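Side-chain contacts in Exo-arabinanase (Penicillium chrysogenum, PDB 3A72), which hydrolyses alpha-1,5-L-arabinan from a chain end, probably releasing short products such as arabinobiose: residues A[151-156]-A[162-167]; A[178-183]-A[244-249]; A[194-199]-A[238-243]; A[205-210]-A[312-317]. All coordinates share one frame; numbering follows the deposited sequence.

Interaction 1. Residues A[151-156]-A[162-167]; sequences EPFLLA and ICYYSD. With AHR (alpha-L-arabinofuranose), chain B.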
# COMPACT_ATOMS: atom_id res chain seq x y z
N GLU A 151 -3.85 -1.99 -7.23
CA GLU A 151 -3.26 -1.99 -5.87
C GLU A 151 -1.91 -2.73 -5.77
O GLU A 151 -1.75 -3.63 -4.93
CB GLU A 151 -4.25 -2.51 -4.86
CG GLU A 151 -5.51 -1.65 -4.75
CD GLU A 151 -6.78 -2.40 -4.51
OE1 GLU A 151 -6.84 -3.63 -4.44
OE2 GLU A 151 -7.88 -1.71 -4.37
N PRO A 152 -0.90 -2.33 -6.52
CA PRO A 152 0.40 -2.98 -6.41
C PRO A 152 1.07 -2.76 -5.04
O PRO A 152 0.97 -1.67 -4.43
CB PRO A 152 1.26 -2.31 -7.48
CG PRO A 152 0.62 -0.96 -7.67
CD PRO A 152 -0.87 -1.23 -7.53
N PHE A 153 1.79 -3.78 -4.62
CA PHE A 153 2.66 -3.74 -3.44
C PHE A 153 3.98 -4.41 -3.84
O PHE A 153 3.93 -5.54 -4.35
CB PHE A 153 2.02 -4.45 -2.23
CG PHE A 153 2.84 -4.27 -0.97
CD1 PHE A 153 2.58 -3.21 -0.13
CD2 PHE A 153 3.88 -5.12 -0.68
CE1 PHE A 153 3.39 -2.97 0.97
CE2 PHE A 153 4.70 -4.88 0.42
CZ PHE A 153 4.45 -3.82 1.22
N LEU A 154 5.10 -3.74 -3.65
CA LEU A 154 6.41 -4.22 -4.10
C LEU A 154 7.26 -4.71 -2.92
O LEU A 154 7.30 -4.05 -1.89
CB LEU A 154 7.18 -3.12 -4.83
CG LEU A 154 6.52 -2.55 -6.09
CD1 LEU A 154 7.34 -1.43 -6.68
CD2 LEU A 154 6.28 -3.62 -7.17
N LEU A 155 7.97 -5.81 -3.14
CA LEU A 155 8.86 -6.38 -2.13
C LEU A 155 9.99 -7.10 -2.83
O LEU A 155 9.70 -7.95 -3.72
CB LEU A 155 8.09 -7.31 -1.24
CG LEU A 155 8.88 -8.04 -0.11
CD1 LEU A 155 8.08 -8.11 1.19
CD2 LEU A 155 9.28 -9.39 -0.55
N ALA A 156 11.23 -6.85 -2.51
CA ALA A 156 12.38 -7.57 -3.05
C ALA A 156 12.81 -8.68 -2.10
O ALA A 156 12.75 -8.54 -0.88
CB ALA A 156 13.54 -6.62 -3.31
N ILE A 162 9.10 -8.78 -6.33
CA ILE A 162 7.76 -9.31 -6.35
C ILE A 162 6.78 -8.14 -6.36
O ILE A 162 6.90 -7.21 -5.56
CB ILE A 162 7.48 -10.21 -5.14
CG1 ILE A 162 8.53 -11.33 -4.99
CG2 ILE A 162 6.10 -10.79 -5.17
CD1 ILE A 162 8.53 -11.95 -3.59
N CYS A 163 5.78 -8.21 -7.25
CA CYS A 163 4.66 -7.28 -7.22
C CYS A 163 3.39 -8.08 -6.91
O CYS A 163 2.97 -8.90 -7.71
CB CYS A 163 4.49 -6.55 -8.54
SG CYS A 163 3.15 -5.32 -8.47
N TYR A 164 2.86 -7.84 -5.72
CA TYR A 164 1.55 -8.37 -5.31
C TYR A 164 0.49 -7.39 -5.76
O TYR A 164 0.69 -6.18 -5.66
CB TYR A 164 1.48 -8.52 -3.81
CG TYR A 164 2.56 -9.36 -3.14
CD1 TYR A 164 2.44 -10.72 -2.98
CD2 TYR A 164 3.72 -8.72 -2.64
CE1 TYR A 164 3.43 -11.45 -2.36
CE2 TYR A 164 4.69 -9.44 -2.00
CZ TYR A 164 4.56 -10.82 -1.86
OH TYR A 164 5.56 -11.49 -1.21
N TYR A 165 -0.68 -7.88 -6.19
CA TYR A 165 -1.76 -6.97 -6.61
C TYR A 165 -3.06 -7.74 -6.58
O TYR A 165 -3.12 -8.96 -6.43
CB TYR A 165 -1.47 -6.31 -7.95
CG TYR A 165 -1.25 -7.23 -9.13
CD1 TYR A 165 -2.31 -7.55 -9.97
CD2 TYR A 165 -0.01 -7.78 -9.43
CE1 TYR A 165 -2.12 -8.39 -11.05
CE2 TYR A 165 0.18 -8.59 -10.51
CZ TYR A 165 -0.87 -8.90 -11.31
OH TYR A 165 -0.68 -9.75 -12.38
N SER A 166 -4.17 -6.97 -6.68
CA SER A 166 -5.50 -7.51 -6.76
C SER A 166 -5.91 -7.71 -8.22
O SER A 166 -5.57 -6.85 -9.05
CB SER A 166 -6.50 -6.61 -6.07
OG SER A 166 -6.10 -6.27 -4.76
N ASP A 167 -6.62 -8.79 -8.52
CA ASP A 167 -6.84 -9.20 -9.89
C ASP A 167 -8.27 -9.62 -10.09
O ASP A 167 -8.74 -10.53 -9.39
CB ASP A 167 -5.90 -10.35 -10.22
CG ASP A 167 -5.79 -10.73 -11.66
OD1 ASP A 167 -6.45 -10.07 -12.50
OD2 ASP A 167 -5.02 -11.67 -11.98
O5 AHR B . -11.70 0.41 -5.89
C5 AHR B . -10.91 -0.80 -6.13
C4 AHR B . -11.32 -1.84 -5.11
O4 AHR B . -10.86 -1.40 -3.83
C3 AHR B . -10.66 -3.19 -5.35
O3 AHR B . -11.49 -3.98 -6.22
C2 AHR B . -10.59 -3.77 -3.92
O2 AHR B . -9.45 -4.61 -3.72
C1 AHR B . -10.59 -2.55 -3.01
O1 AHR B . -11.70 -2.61 -2.07

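Interaction 2. Residues A[178-183]-A[244-249]; sequences MVHQVT and DPENIA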
# COMPACT_ATOMS: atom_id res chain seq x y z
N MET A 178 -6.20 -12.22 -5.26
CA MET A 178 -4.93 -11.51 -5.20
C MET A 178 -3.83 -12.45 -5.72
O MET A 178 -3.88 -13.69 -5.51
CB MET A 178 -4.58 -11.02 -3.82
CG MET A 178 -5.60 -9.97 -3.33
SD MET A 178 -5.37 -9.49 -1.61
CE MET A 178 -5.60 -11.07 -0.84
N VAL A 179 -2.89 -11.88 -6.40
CA VAL A 179 -1.86 -12.56 -7.19
C VAL A 179 -0.54 -11.87 -7.02
O VAL A 179 -0.43 -10.76 -6.45
CB VAL A 179 -2.27 -12.59 -8.69
CG1 VAL A 179 -3.65 -13.18 -8.89
CG2 VAL A 179 -2.18 -11.22 -9.29
N HIS A 180 0.50 -12.45 -7.63
CA HIS A 180 1.74 -11.73 -7.80
C HIS A 180 2.42 -12.15 -9.10
O HIS A 180 2.13 -13.20 -9.68
CB HIS A 180 2.75 -11.87 -6.61
CG HIS A 180 3.29 -13.25 -6.48
ND1 HIS A 180 4.35 -13.86 -7.07
CD2 HIS A 180 2.75 -14.16 -5.65
CE1 HIS A 180 4.42 -15.14 -6.60
NE2 HIS A 180 3.43 -15.32 -5.72
N GLN A 181 3.37 -11.32 -9.52
CA GLN A 181 4.36 -11.66 -10.53
C GLN A 181 5.73 -11.30 -10.00
O GLN A 181 5.88 -10.42 -9.14
CB GLN A 181 4.08 -10.99 -11.86
CG GLN A 181 2.79 -11.45 -12.51
CD GLN A 181 2.45 -10.74 -13.78
OE1 GLN A 181 3.10 -11.00 -14.88
NE2 GLN A 181 1.53 -9.89 -13.74
N VAL A 182 6.76 -11.98 -10.54
CA VAL A 182 8.14 -11.83 -10.08
C VAL A 182 9.02 -11.46 -11.26
O VAL A 182 8.79 -11.91 -12.38
CB VAL A 182 8.66 -13.12 -9.44
CG1 VAL A 182 9.99 -12.91 -8.79
CG2 VAL A 182 7.60 -13.62 -8.47
N THR A 183 10.07 -10.69 -11.00
CA THR A 183 11.06 -10.35 -11.98
C THR A 183 12.45 -10.39 -11.36
O THR A 183 12.63 -10.06 -10.21
CB THR A 183 10.77 -8.95 -12.59
OG1 THR A 183 11.66 -8.69 -13.63
CG2 THR A 183 10.83 -7.89 -11.55
N ASP A 244 8.17 -18.13 2.82
CA ASP A 244 8.38 -18.04 1.40
C ASP A 244 7.42 -16.97 0.85
O ASP A 244 6.24 -17.23 0.73
CB ASP A 244 8.17 -19.35 0.68
CG ASP A 244 8.44 -19.30 -0.78
OD1 ASP A 244 8.63 -18.18 -1.35
OD2 ASP A 244 8.45 -20.39 -1.43
N PRO A 245 7.96 -15.79 0.52
CA PRO A 245 7.07 -14.69 0.13
C PRO A 245 6.41 -14.92 -1.23
O PRO A 245 5.52 -14.17 -1.61
CB PRO A 245 8.00 -13.48 0.13
CG PRO A 245 9.34 -14.07 -0.24
CD PRO A 245 9.39 -15.41 0.47
N GLU A 246 6.83 -15.92 -1.97
CA GLU A 246 6.20 -16.31 -3.23
C GLU A 246 5.14 -17.44 -3.04
O GLU A 246 4.53 -17.81 -4.06
CB GLU A 246 7.24 -16.74 -4.25
CG GLU A 246 8.10 -15.58 -4.73
CD GLU A 246 9.14 -15.96 -5.75
OE1 GLU A 246 8.80 -16.69 -6.71
OE2 GLU A 246 10.27 -15.46 -5.64
N ASN A 247 4.98 -17.94 -1.83
CA ASN A 247 4.03 -19.00 -1.61
C ASN A 247 3.08 -18.57 -0.51
O ASN A 247 3.36 -18.72 0.71
CB ASN A 247 4.74 -20.32 -1.25
CG ASN A 247 3.74 -21.46 -1.08
OD1 ASN A 247 2.52 -21.29 -1.18
ND2 ASN A 247 4.28 -22.66 -0.86
N ILE A 248 1.97 -18.02 -0.94
CA ILE A 248 0.90 -17.51 -0.06
C ILE A 248 -0.33 -18.45 -0.08
O ILE A 248 -1.03 -18.59 0.93
CB ILE A 248 0.50 -16.08 -0.49
CG1 ILE A 248 1.73 -15.15 -0.52
CG2 ILE A 248 -0.61 -15.51 0.34
CD1 ILE A 248 2.45 -14.97 0.83
N ALA A 249 -0.57 -19.10 -1.23
CA ALA A 249 -1.79 -19.87 -1.41
C ALA A 249 -1.89 -21.05 -0.45
O ALA A 249 -2.99 -21.53 -0.14
CB ALA A 249 -1.90 -20.33 -2.84

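Interaction 3. Residues A[194-199]-A[238-243]; sequences EDVTYP and YYRLSS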
# COMPACT_ATOMS: atom_id res chain seq x y z
N GLU A 194 -1.49 -17.18 -8.51
CA GLU A 194 -2.61 -16.92 -7.60
C GLU A 194 -2.20 -17.11 -6.16
O GLU A 194 -1.67 -18.16 -5.79
CB GLU A 194 -3.77 -17.85 -7.94
CG GLU A 194 -4.26 -17.70 -9.36
CD GLU A 194 -5.06 -16.47 -9.56
OE1 GLU A 194 -5.62 -15.80 -8.67
OE2 GLU A 194 -5.29 -16.18 -10.77
N ASP A 195 -2.41 -16.12 -5.35
CA ASP A 195 -2.06 -16.17 -3.93
C ASP A 195 -3.29 -16.42 -3.04
O ASP A 195 -3.22 -17.26 -2.14
CB ASP A 195 -1.36 -14.86 -3.55
CG ASP A 195 0.03 -14.77 -4.07
OD1 ASP A 195 0.68 -15.83 -4.29
OD2 ASP A 195 0.51 -13.60 -4.25
N VAL A 196 -4.34 -15.64 -3.26
CA VAL A 196 -5.52 -15.73 -2.43
C VAL A 196 -6.75 -15.86 -3.35
O VAL A 196 -7.07 -14.91 -4.10
CB VAL A 196 -5.67 -14.56 -1.45
CG1 VAL A 196 -6.98 -14.71 -0.67
CG2 VAL A 196 -4.48 -14.47 -0.52
N THR A 197 -7.38 -17.02 -3.31
CA THR A 197 -8.62 -17.31 -4.00
C THR A 197 -9.57 -17.99 -3.04
O THR A 197 -9.13 -18.71 -2.13
CB THR A 197 -8.42 -18.20 -5.24
OG1 THR A 197 -8.13 -19.50 -4.83
CG2 THR A 197 -7.29 -17.72 -6.14
N TYR A 198 -10.86 -17.78 -3.27
CA TYR A 198 -11.93 -18.43 -2.44
C TYR A 198 -12.97 -19.03 -3.36
O TYR A 198 -13.23 -18.54 -4.47
CB TYR A 198 -12.56 -17.38 -1.47
CG TYR A 198 -11.62 -17.02 -0.36
CD1 TYR A 198 -11.38 -17.92 0.68
CD2 TYR A 198 -10.91 -15.83 -0.31
CE1 TYR A 198 -10.51 -17.64 1.70
CE2 TYR A 198 -10.05 -15.54 0.70
CZ TYR A 198 -9.86 -16.43 1.72
OH TYR A 198 -8.97 -16.12 2.71
N PRO A 199 -13.62 -20.10 -2.87
CA PRO A 199 -14.57 -20.83 -3.71
C PRO A 199 -15.95 -20.27 -3.81
O PRO A 199 -16.77 -20.88 -4.47
CB PRO A 199 -14.58 -22.21 -3.03
CG PRO A 199 -14.32 -21.89 -1.58
CD PRO A 199 -13.31 -20.80 -1.61
N TYR A 238 -7.78 -9.97 7.33
CA TYR A 238 -7.22 -11.32 7.44
C TYR A 238 -5.75 -11.25 7.14
O TYR A 238 -5.27 -10.34 6.45
CB TYR A 238 -7.88 -12.29 6.41
CG TYR A 238 -9.15 -12.93 6.88
CD1 TYR A 238 -10.30 -12.21 7.16
CD2 TYR A 238 -9.21 -14.31 7.04
CE1 TYR A 238 -11.44 -12.85 7.59
CE2 TYR A 238 -10.37 -14.98 7.47
CZ TYR A 238 -11.48 -14.24 7.75
OH TYR A 238 -12.64 -14.83 8.17
N TYR A 239 -4.99 -12.23 7.65
CA TYR A 239 -3.61 -12.37 7.27
C TYR A 239 -3.26 -13.83 7.06
O TYR A 239 -3.91 -14.76 7.52
CB TYR A 239 -2.71 -11.74 8.27
CG TYR A 239 -2.83 -12.03 9.75
CD1 TYR A 239 -2.09 -13.05 10.36
CD2 TYR A 239 -3.64 -11.26 10.54
CE1 TYR A 239 -2.19 -13.29 11.73
CE2 TYR A 239 -3.70 -11.48 11.91
CZ TYR A 239 -2.99 -12.48 12.50
OH TYR A 239 -3.06 -12.60 13.88
N ARG A 240 -2.18 -13.99 6.31
CA ARG A 240 -1.52 -15.27 6.06
C ARG A 240 -0.06 -15.10 6.42
O ARG A 240 0.54 -14.05 6.25
CB ARG A 240 -1.69 -15.69 4.61
CG ARG A 240 -3.10 -16.14 4.31
CD ARG A 240 -3.37 -16.34 2.85
NE ARG A 240 -4.77 -16.65 2.58
CZ ARG A 240 -5.21 -17.55 1.73
NH1 ARG A 240 -4.42 -18.32 1.00
NH2 ARG A 240 -6.52 -17.65 1.54
N LEU A 241 0.52 -16.21 6.94
CA LEU A 241 1.91 -16.24 7.34
C LEU A 241 2.66 -17.29 6.54
O LEU A 241 2.21 -18.46 6.49
CB LEU A 241 1.97 -16.56 8.84
CG LEU A 241 1.50 -15.37 9.71
CD1 LEU A 241 0.85 -15.78 10.98
CD2 LEU A 241 2.70 -14.41 9.91
N SER A 242 3.78 -16.90 5.96
CA SER A 242 4.61 -17.81 5.16
C SER A 242 6.04 -17.39 5.25
O SER A 242 6.31 -16.18 5.21
CB SER A 242 4.20 -17.77 3.70
OG SER A 242 5.00 -18.65 2.96
N SER A 243 6.98 -18.34 5.29
CA SER A 243 8.41 -17.99 5.24
C SER A 243 8.93 -17.92 3.84
O SER A 243 10.11 -17.64 3.61
CB SER A 243 9.21 -19.01 6.05
OG SER A 243 8.87 -18.76 7.44
O HOH W 1 -5.83 -19.09 -1.57

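Interaction 4. Residues A[205-210]-A[312-317]; sequences PGMPVV and HGYTRA. With AHR (alpha-L-arabinofuranose), chain B.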
# COMPACT_ATOMS: atom_id res chain seq x y z
N PRO A 205 -11.45 -10.95 -1.85
CA PRO A 205 -10.23 -10.59 -1.13
C PRO A 205 -9.51 -9.51 -1.93
O PRO A 205 -9.51 -9.56 -3.19
CB PRO A 205 -9.48 -11.92 -1.08
CG PRO A 205 -9.87 -12.61 -2.36
CD PRO A 205 -11.35 -12.30 -2.48
N GLY A 206 -8.87 -8.57 -1.26
CA GLY A 206 -8.19 -7.48 -1.94
C GLY A 206 -7.19 -6.79 -1.05
O GLY A 206 -7.16 -6.90 0.18
N MET A 207 -6.36 -5.95 -1.69
CA MET A 207 -5.52 -4.95 -1.08
C MET A 207 -4.39 -5.56 -0.26
O MET A 207 -4.27 -5.36 0.93
CB MET A 207 -6.34 -3.98 -0.23
CG MET A 207 -7.53 -3.40 -1.01
SD MET A 207 -8.31 -1.95 -0.26
CE MET A 207 -7.14 -0.68 -0.75
N PRO A 208 -3.47 -6.30 -0.94
CA PRO A 208 -2.41 -7.00 -0.21
C PRO A 208 -1.31 -6.07 0.24
O PRO A 208 -0.78 -5.27 -0.56
CB PRO A 208 -1.89 -8.00 -1.26
CG PRO A 208 -2.12 -7.29 -2.59
CD PRO A 208 -3.42 -6.53 -2.40
N VAL A 209 -0.89 -6.24 1.51
CA VAL A 209 0.23 -5.50 2.05
C VAL A 209 1.07 -6.51 2.84
O VAL A 209 0.51 -7.33 3.57
CB VAL A 209 -0.21 -4.30 2.89
CG1 VAL A 209 0.96 -3.64 3.62
CG2 VAL A 209 -0.96 -3.28 2.05
N VAL A 210 2.40 -6.45 2.73
CA VAL A 210 3.27 -7.47 3.34
C VAL A 210 4.29 -6.77 4.21
O VAL A 210 4.84 -5.72 3.84
CB VAL A 210 3.96 -8.31 2.27
CG1 VAL A 210 4.82 -9.39 2.89
CG2 VAL A 210 2.94 -8.94 1.35
N HIS A 312 -8.69 8.61 10.67
CA HIS A 312 -8.90 7.45 9.84
C HIS A 312 -8.92 7.86 8.36
O HIS A 312 -9.29 8.97 8.01
CB HIS A 312 -10.18 6.71 10.19
CG HIS A 312 -11.39 7.21 9.56
ND1 HIS A 312 -12.06 8.29 9.92
CD2 HIS A 312 -12.03 6.72 8.44
CE1 HIS A 312 -13.12 8.49 9.12
NE2 HIS A 312 -13.11 7.52 8.22
N GLY A 313 -8.53 6.92 7.49
CA GLY A 313 -8.65 7.17 6.08
C GLY A 313 -8.45 5.89 5.30
O GLY A 313 -7.93 4.89 5.78
N TYR A 314 -8.84 5.97 4.00
CA TYR A 314 -8.76 4.84 3.11
C TYR A 314 -7.30 4.44 2.85
O TYR A 314 -6.46 5.29 2.51
CB TYR A 314 -9.40 5.20 1.80
CG TYR A 314 -9.49 4.09 0.76
CD1 TYR A 314 -10.17 2.92 1.01
CD2 TYR A 314 -8.88 4.24 -0.45
CE1 TYR A 314 -10.25 1.91 0.10
CE2 TYR A 314 -8.99 3.27 -1.43
CZ TYR A 314 -9.69 2.11 -1.16
OH TYR A 314 -9.85 1.15 -2.14
N THR A 315 -7.02 3.13 3.02
CA THR A 315 -5.67 2.58 2.92
C THR A 315 -4.59 3.46 3.56
O THR A 315 -3.50 3.66 3.05
CB THR A 315 -5.36 2.15 1.46
OG1 THR A 315 -4.21 1.26 1.49
CG2 THR A 315 -5.10 3.23 0.47
N ARG A 316 -4.93 3.96 4.76
CA ARG A 316 -4.00 4.75 5.55
C ARG A 316 -2.68 4.02 5.67
O ARG A 316 -2.65 2.83 5.98
CB ARG A 316 -4.64 5.06 6.91
CG ARG A 316 -3.87 6.04 7.75
CD ARG A 316 -4.61 6.42 9.02
NE ARG A 316 -4.69 5.27 9.90
CZ ARG A 316 -5.15 5.31 11.14
NH1 ARG A 316 -5.50 6.47 11.70
NH2 ARG A 316 -5.24 4.20 11.88
N ALA A 317 -1.59 4.74 5.40
CA ALA A 317 -0.27 4.13 5.24
C ALA A 317 0.56 4.30 6.48
O ALA A 317 0.58 5.35 7.13
CB ALA A 317 0.45 4.75 4.05
O5 AHR B . -11.70 0.41 -5.89
C5 AHR B . -10.91 -0.80 -6.13
C4 AHR B . -11.32 -1.84 -5.11
O4 AHR B . -10.86 -1.40 -3.83
C3 AHR B . -10.66 -3.19 -5.35
O3 AHR B . -11.49 -3.98 -6.22
C2 AHR B . -10.59 -3.77 -3.92
O2 AHR B . -9.45 -4.61 -3.72
C1 AHR B . -10.59 -2.55 -3.01
O1 AHR B . -11.70 -2.61 -2.07

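Interaction 1. Residues A[151-156]-A[162-167]
Glu151 and Ser166 meet at the sugar end of this hairpin, where Ser166 OG donates to Glu151 OE1 over 2.8 Å, almost in line with the C-O bond of the acceptor. On the same carboxylate, OE1 lies 2.9 Å from O2 of the bound arabinofuranose, and OE2 lies 3.0 Å from ring oxygen O4 and 3.1 Å from C1 of the sugar. The bend at chi2 of Glu151 (144°) brings the carboxylate nearer the 162-167 strand, where OE1 can meet both serine and sugar. Behind this pair the strands run antiparallel. Phe153 N and Tyr164 O bond at 2.8 Å, with the return bond from Tyr164 N; Leu155 and Ile162 repeat that two-bond pairing two residues further on, past the non-hydrogen-bonded pair Leu154-Cys163. On the face carrying the aromatics, the Tyr164 ring is met at its edge by Leu155 CB, and its CD2 comes 4.1 Å from CD2 of Phe153. Ile162 CG2 sits over one face of the tyrosine ring, toward its rim, and the hydroxyl reaches away to Pro245 O. Cys163 packs against Leu154 and Pro152, with SG 3.7 Å from Pro152 CB and CB 3.7 Å from Leu154 CD2. Ser166 OG also takes the backbone N-H of Met207, from the first strand of the next sheet. With its proton given to OE1 and an N-H received, this hydroxyl is a second-shell group, consistent with holding the orientation of the Glu151 carboxylate toward the arabinose.

Interaction 2. Residues A[178-183]-A[244-249]
His180 reaches out from its strand to the turn at Glu246, where NE2 donates to the backbone O of Glu246 over 3.2 Å. The bond is bent, 135° at the hydrogen, and the nitrogen sits above the carbonyl plane, while the oxygen is itself tilted a little out of the imidazole plane, so the bond is far from straight. It depends on the first torsion of His180 (chi1 67°), which sets CG between the backbone N and the carbonyl carbon and puts the ring within reach of the 244-249 turn. Ring carbon CE1 then rests 4.0 Å from Glu246 CB. Glu246 holds its CG anti to the carbonyl carbon (chi1 -69°) and stays extended through CD; its side chain crosses that of Val182 at about a right angle, with Glu246 OE1 3.7 Å from Val182 CG2. The charge is answered further along, by a salt bridge from OE2 to Lys160. The turn has its own brace: Asp244 OD1 accepts from Glu246 N at 3.0 Å, and Asn247 N closes back on Asp244 O at 2.9 Å. Pro245 O inside the turn receives the hydroxyl of Tyr164. This is an Asx turn within a type I beta turn, in the loop joining the third and fourth strands of one propeller blade, packed against the third strand of the blade before it.

Interaction 3. Residues A[194-199]-A[238-243]
Arg240 stretches its side chain from one blade to the outer strand of the preceding blade and the loop after it, where Val196 and Tyr198 receive its guanidinium group. The close side of the contact is there. CG2 of Val196 sits 3.8 Å above the guanidinium plane, toward the rim, and CG1 covers the same group with 3.7 Å to NH2. Tyr198 arrives from the opposite direction and accepts the NH2 proton on OH at 3.1 Å, a fairly straight bond (160°) that lies in the guanidinium plane. Ring and guanidinium planes stand 83° apart, so the tyrosine presents its hydroxyl to the edge of the arginine and does not stack on it. Tyr222 OH completes the grip, bonding both Tyr198 OH and Arg240 NE, and Tyr198 also stacks on Tyr224. The extended run of Arg240 from CG to NE is what spans the gap, since the nearest CA atoms, those of Val196 and Arg240, are 9.4 Å apart. In the six-bladed propeller this seam lies between the outer strand of one blade, 193-196, and the third strand of the following blade; Asp195 and Val196, both facing Met178, form a classic beta bulge in that outer strand. Around NH1 the fit is looser. Asp195 O stays 3.5 Å from NH1, and a water fills in between the segments, accepting from NH1 at 3.0 Å and from Thr197 N at 3.1 Å while donating to Asp195 O. NH1 also makes a weak bond to Ile248 O.

Interaction 4. Residues A[205-210]-A[312-317]
Met207 and Tyr314 are brought together by two torsions: chi3 of Met207 (79°) bends the thioether so that CE leaves the sugar side and swings toward the 312-317 loop, while Tyr314 holds its CG opposite the backbone N (chi1 -177°), sending the phenol back across to meet it. CE ends 3.6 Å from Tyr314 OH and 4.0 Å from Thr315 CB, touching both residues. The sulfur lies 5.2 Å from the centroid of the Tyr314 ring and 53° off its normal, an oblique Met-aromatic contact. No hydrogen bond links the segments, so the meeting rests on packing alone. Polar groups nearby look elsewhere: Thr315 OG1 bonds Arg27 and Thr315 N bonds Ser267 OG. Met207 and Tyr314 also touch the bound arabinofuranose. Met207 SD lies 3.6 Å from its C1 and Met207 CG 3.5 Å from its O2, while Tyr314 OH comes within 3.2 Å of O4. Gly206 CA lies 3.6 Å from O2, a distance its lack of a side chain makes possible. Met207, Tyr314 and Gly206 belong to the glycan pocket near the centre of the chain, where the inner strand of one blade and the loop leading into strand 317-320 close round the sugar, consistent with the central pocket of a sialidase-type six-bladed propeller.

Interactions 1, 2 and 3 share the sheet of strands 149-157, 160-167, 177-183 and 193-196, one blade of the propeller; interactions 2 and 3 lead from it to the next blade, and interaction 4 joins the inner strand of that second blade to the 312-317 loop. Centres of 1 and 2 are about 8 Å apart, 2 and 3 about 10 Å, 1 and 4 about 12 Å, and 2 and 4 about 18 Å. Along the chain interaction 1 closes before the others open, 3 is nested inside 2, and 4 crosses both. Interactions 1 and 4 both touch the arabinofuranose, while 2 and 3 tie the blades together further from the pocket.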